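Long-range contacts in [Ribosomal protein bS18]-alanine N-acetyltransferase (Escherichia coli O157:H7, PDB 5ISV), which probably acetylates the N-terminal alanine of ribosomal protein bS18, using acetyl-CoA as the acetyl donor: residues R21-P26 with L66-V71; G119-T124 with A143-M148. One frame throughout, in Å; residues are numbered along the deposited sequence.

Contact 1: residues R21-P26 with L66-V71; sequences RAHAFP and LFNIAV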
# COMPACT_ATOMS: atom_id res chain seq x y z
N ARG A 21 13.98 3.60 -8.53
CA ARG A 21 14.42 2.36 -9.12
C ARG A 21 13.22 1.52 -9.51
O ARG A 21 13.29 0.83 -10.52
CB ARG A 21 15.32 1.66 -8.09
CG ARG A 21 16.66 2.37 -7.87
CD ARG A 21 17.40 1.87 -6.63
NE ARG A 21 17.45 0.42 -6.60
CZ ARG A 21 18.28 -0.33 -7.31
NH1 ARG A 21 19.15 0.21 -8.15
NH2 ARG A 21 18.19 -1.66 -7.19
N ALA A 22 12.13 1.59 -8.73
CA ALA A 22 10.98 0.70 -8.89
C ALA A 22 9.85 1.18 -9.81
O ALA A 22 9.21 0.40 -10.50
CB ALA A 22 10.41 0.38 -7.52
N HIS A 23 9.63 2.48 -9.80
CA HIS A 23 8.45 3.03 -10.52
C HIS A 23 8.82 3.92 -11.70
O HIS A 23 9.67 4.79 -11.55
CB HIS A 23 7.60 3.80 -9.52
CG HIS A 23 6.84 2.94 -8.57
ND1 HIS A 23 6.18 3.43 -7.47
CD2 HIS A 23 6.54 1.62 -8.62
CE1 HIS A 23 5.56 2.45 -6.84
NE2 HIS A 23 5.76 1.34 -7.52
N ALA A 24 8.18 3.70 -12.86
CA ALA A 24 8.34 4.56 -14.05
C ALA A 24 7.74 5.96 -13.94
O ALA A 24 8.16 6.86 -14.67
CB ALA A 24 7.77 3.88 -15.28
N PHE A 25 6.75 6.12 -13.04
CA PHE A 25 6.05 7.39 -12.82
C PHE A 25 6.28 7.67 -11.34
O PHE A 25 5.35 7.61 -10.53
CB PHE A 25 4.54 7.28 -13.17
CG PHE A 25 4.28 6.92 -14.60
CD1 PHE A 25 4.32 5.60 -15.01
CD2 PHE A 25 3.95 7.91 -15.53
CE1 PHE A 25 4.14 5.28 -16.33
CE2 PHE A 25 3.72 7.59 -16.86
CZ PHE A 25 3.82 6.27 -17.25
N PRO A 26 7.54 7.95 -10.97
CA PRO A 26 7.83 8.02 -9.57
C PRO A 26 7.29 9.27 -8.91
O PRO A 26 7.17 10.33 -9.52
CB PRO A 26 9.35 8.07 -9.53
CG PRO A 26 9.71 8.74 -10.79
CD PRO A 26 8.73 8.19 -11.79
N LEU A 66 -4.20 2.94 0.84
CA LEU A 66 -2.81 2.73 0.43
C LEU A 66 -2.48 3.77 -0.65
O LEU A 66 -3.09 3.74 -1.75
CB LEU A 66 -2.61 1.31 -0.10
CG LEU A 66 -1.19 0.92 -0.49
CD1 LEU A 66 -0.27 0.81 0.71
CD2 LEU A 66 -1.26 -0.38 -1.30
N PHE A 67 -1.61 4.72 -0.36
CA PHE A 67 -1.21 5.75 -1.29
C PHE A 67 -0.09 5.25 -2.22
O PHE A 67 0.02 5.74 -3.35
CB PHE A 67 -0.82 7.06 -0.58
CG PHE A 67 -2.00 8.00 -0.41
CD1 PHE A 67 -3.02 7.71 0.49
CD2 PHE A 67 -2.09 9.13 -1.19
CE1 PHE A 67 -4.14 8.53 0.61
CE2 PHE A 67 -3.18 10.00 -1.04
CZ PHE A 67 -4.19 9.70 -0.13
N ASN A 68 0.80 4.34 -1.73
CA ASN A 68 1.90 3.88 -2.54
C ASN A 68 2.54 2.67 -1.86
O ASN A 68 2.55 2.60 -0.67
CB ASN A 68 2.95 4.99 -2.67
CG ASN A 68 3.92 4.75 -3.83
OD1 ASN A 68 3.75 3.85 -4.63
ND2 ASN A 68 4.95 5.58 -3.90
N ILE A 69 3.03 1.77 -2.71
CA ILE A 69 3.85 0.65 -2.22
C ILE A 69 4.85 0.38 -3.31
O ILE A 69 4.57 0.52 -4.48
CB ILE A 69 2.97 -0.58 -1.92
CG1 ILE A 69 3.78 -1.74 -1.27
CG2 ILE A 69 2.21 -1.04 -3.17
CD1 ILE A 69 2.92 -2.84 -0.66
N ALA A 70 6.07 -0.01 -2.90
CA ALA A 70 7.13 -0.36 -3.87
C ALA A 70 8.06 -1.36 -3.24
O ALA A 70 8.29 -1.35 -2.03
CB ALA A 70 7.94 0.85 -4.35
N VAL A 71 8.57 -2.21 -4.12
CA VAL A 71 9.69 -3.13 -3.77
C VAL A 71 10.86 -2.82 -4.68
O VAL A 71 10.71 -2.72 -5.90
CB VAL A 71 9.27 -4.62 -3.87
CG1 VAL A 71 10.48 -5.54 -3.69
CG2 VAL A 71 8.25 -4.98 -2.80
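His23, Ala22 and Ala70 carry most of this contact, which sets the C-terminal end of helix 12-22 against one face of strand 63-71. His23 is where the chain leaves the helix, and its CG stands anti to its own carbonyl carbon (chi1 -73°), so the imidazole leads with CE1 toward the strand. That carbon lies 3.2 Å from Asn68 OD1 and 3.2 Å from the backbone O of Ile69, both oxygens close to the ring plane at its edge. Asn68, with CG anti to its backbone N (chi1 -162°), meets the ring tip to tip, the amide tilted 30° from the imidazole and nearly coplanar with it. Glu19, one turn back on the helix, accepts hydrogen bonds from His23 ND1 and from Asn68 ND2, one carboxylate oxygen for each; this shared acceptor fixes both flat groups and may favour a positively charged imidazole. The methyl of Ala70 takes an off-centre CH-pi position, CB 4.2 Å from the centroid of the His23 ring. Ala22 adds the apolar part, its CB 4.0 Å from Ala70 CB and 3.5 Å from Val71 O. Asn68 and Ala70 point their side chains at the helix end, whereas Ile69 and Val71 send theirs away, the alternation of an extended strand; at Phe67 and Asn68, which both pair with Ile56, a classic beta bulge interrupts it. Ile69, Ala70 and Val71 are predicted to bind acetyl-CoA, and the contact thus backs the strand of the GNAT fold that holds this predicted site with its N-terminal helical region.

Contact 2: residues G119-T124 with A143-M148; sequences GFNEAT and ALPISM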
# COMPACT_ATOMS: atom_id res chain seq x y z
N GLY A 119 -7.75 -11.04 -0.64
CA GLY A 119 -9.15 -10.75 -0.31
C GLY A 119 -9.68 -9.47 -0.90
O GLY A 119 -10.86 -9.13 -0.65
N PHE A 120 -8.87 -8.73 -1.67
CA PHE A 120 -9.38 -7.46 -2.27
C PHE A 120 -10.41 -7.75 -3.38
O PHE A 120 -10.25 -8.71 -4.12
CB PHE A 120 -8.24 -6.64 -2.87
CG PHE A 120 -7.38 -5.90 -1.87
CD1 PHE A 120 -6.31 -6.53 -1.21
CD2 PHE A 120 -7.59 -4.53 -1.61
CE1 PHE A 120 -5.53 -5.82 -0.33
CE2 PHE A 120 -6.80 -3.85 -0.73
CZ PHE A 120 -5.76 -4.47 -0.09
N ASN A 121 -11.42 -6.89 -3.48
CA ASN A 121 -12.46 -6.96 -4.52
C ASN A 121 -12.34 -5.68 -5.33
O ASN A 121 -12.11 -4.64 -4.76
CB ASN A 121 -13.85 -6.97 -3.89
CG ASN A 121 -13.99 -7.99 -2.77
OD1 ASN A 121 -13.95 -9.19 -3.02
ND2 ASN A 121 -14.11 -7.51 -1.53
N GLU A 122 -12.54 -5.75 -6.64
CA GLU A 122 -12.72 -4.53 -7.46
C GLU A 122 -13.98 -3.78 -7.00
O GLU A 122 -15.05 -4.37 -6.99
CB GLU A 122 -12.86 -4.91 -8.94
CG GLU A 122 -13.09 -3.73 -9.88
CD GLU A 122 -13.21 -4.17 -11.32
OE1 GLU A 122 -12.23 -4.72 -11.85
OE2 GLU A 122 -14.29 -3.97 -11.92
N ALA A 123 -13.84 -2.51 -6.64
CA ALA A 123 -14.95 -1.69 -6.20
C ALA A 123 -15.45 -0.90 -7.39
O ALA A 123 -16.64 -0.77 -7.57
CB ALA A 123 -14.51 -0.76 -5.07
N THR A 124 -14.55 -0.33 -8.16
CA THR A 124 -14.87 0.46 -9.31
C THR A 124 -13.67 0.66 -10.22
O THR A 124 -12.55 0.32 -9.88
CB THR A 124 -15.50 1.81 -8.92
OG1 THR A 124 -16.02 2.41 -10.10
CG2 THR A 124 -14.53 2.75 -8.28
N ALA A 143 -10.97 -2.79 -2.83
CA ALA A 143 -11.29 -2.69 -1.40
C ALA A 143 -11.16 -4.05 -0.69
O ALA A 143 -11.58 -5.07 -1.21
CB ALA A 143 -12.72 -2.14 -1.22
N LEU A 144 -10.59 -4.02 0.50
CA LEU A 144 -10.48 -5.17 1.36
C LEU A 144 -11.22 -4.90 2.68
O LEU A 144 -10.82 -4.05 3.45
CB LEU A 144 -9.02 -5.45 1.63
CG LEU A 144 -8.80 -6.57 2.67
CD1 LEU A 144 -9.25 -7.92 2.16
CD2 LEU A 144 -7.33 -6.65 3.06
N PRO A 145 -12.29 -5.64 2.93
CA PRO A 145 -12.90 -5.61 4.27
C PRO A 145 -11.93 -6.24 5.28
O PRO A 145 -11.36 -7.27 4.98
CB PRO A 145 -14.19 -6.42 4.11
CG PRO A 145 -14.44 -6.39 2.65
CD PRO A 145 -13.09 -6.42 1.99
N ILE A 146 -11.77 -5.60 6.43
CA ILE A 146 -10.89 -6.07 7.47
C ILE A 146 -11.70 -6.42 8.72
O ILE A 146 -11.97 -7.58 8.98
CB ILE A 146 -9.74 -5.06 7.71
CG1 ILE A 146 -8.90 -5.00 6.42
CG2 ILE A 146 -8.85 -5.48 8.89
CD1 ILE A 146 -7.72 -4.07 6.46
N SER A 147 -12.11 -5.43 9.50
CA SER A 147 -12.69 -5.68 10.81
C SER A 147 -14.22 -5.87 10.74
O SER A 147 -14.95 -5.28 9.90
CB SER A 147 -12.34 -4.55 11.79
OG SER A 147 -10.91 -4.41 11.91
N MET A 148 -14.68 -6.69 11.67
CA MET A 148 -16.10 -6.92 11.85
C MET A 148 -16.70 -5.93 12.86
O MET A 148 -16.04 -5.50 13.81
CB MET A 148 -16.36 -8.34 12.32
CG MET A 148 -15.87 -9.44 11.38
SD MET A 148 -14.27 -10.03 11.69
CE MET A 148 -14.74 -11.25 12.91
O HOH W 1 -14.68 -5.17 -1.11
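Two backbone hydrogen bonds join Asn121 and Ala143 as a hydrogen-bonded antiparallel pair in the C-terminal beta hairpin of the GNAT fold, formed by strands 121-129 and 136-145. Asn121 N donates to Ala143 O at 2.9 Å, reaching it from above the carbonyl plane; Ala143 N returns a 2.9 Å bond to Asn121 O, this time within the plane and nearly straight at 167°. Water 1 spans the same edge, accepting from Asn121 ND2 and donating to Ala143 O, which thereby serves two donors. The Asn121 amide also crosses the Pro145 ring, ND2 3.8 Å from CD. Beside the pair, the CB atoms of Ala123 and Ala143 meet at 4.5 Å, and Trp101 of strand 99-105 touches both residues. On the buried side Phe120 and Leu144 cross at about a right angle. The ring also meets Tyr115, the predicted proton donor. Gly119 ends helix 109-117 in a Schellman motif, its positive phi (108°) turning the chain toward the strand; Leu144 CD1 lies 3.5 Å from Gly119 O. With CG anti to N (chi1 174°), Leu144 brings CD2 to 3.9 Å from Phe120 CE1, while the strand backbone itself puts Leu144 CB over the ring centre, a CH-pi contact 3.6 Å from the centroid.

From the N terminus, helix 12-22 leads into contact 1, which closes when strand 63-71 returns past the helix end; the intervening chain supplies helix 29-34 and strands 43-47 and 50-60. Only after helix 80-94, strand 99-105 and helix 109-117 does contact 2 open, so the two loops follow in series, neither nested nor crossed. Contact 2 closes the shorter loop, the hairpin of strands 121-129 and 136-145. The centres of the two contacts lie about 21 Å apart on opposite sides of the chain's centre, yet one mixed sheet runs through both: contact 1 anchors a helix on an inner strand, whereas contact 2 pairs the edge strand 121-129 with its neighbour. The side chain of Tyr115, the predicted proton donor, approaches Ile69 and Phe120.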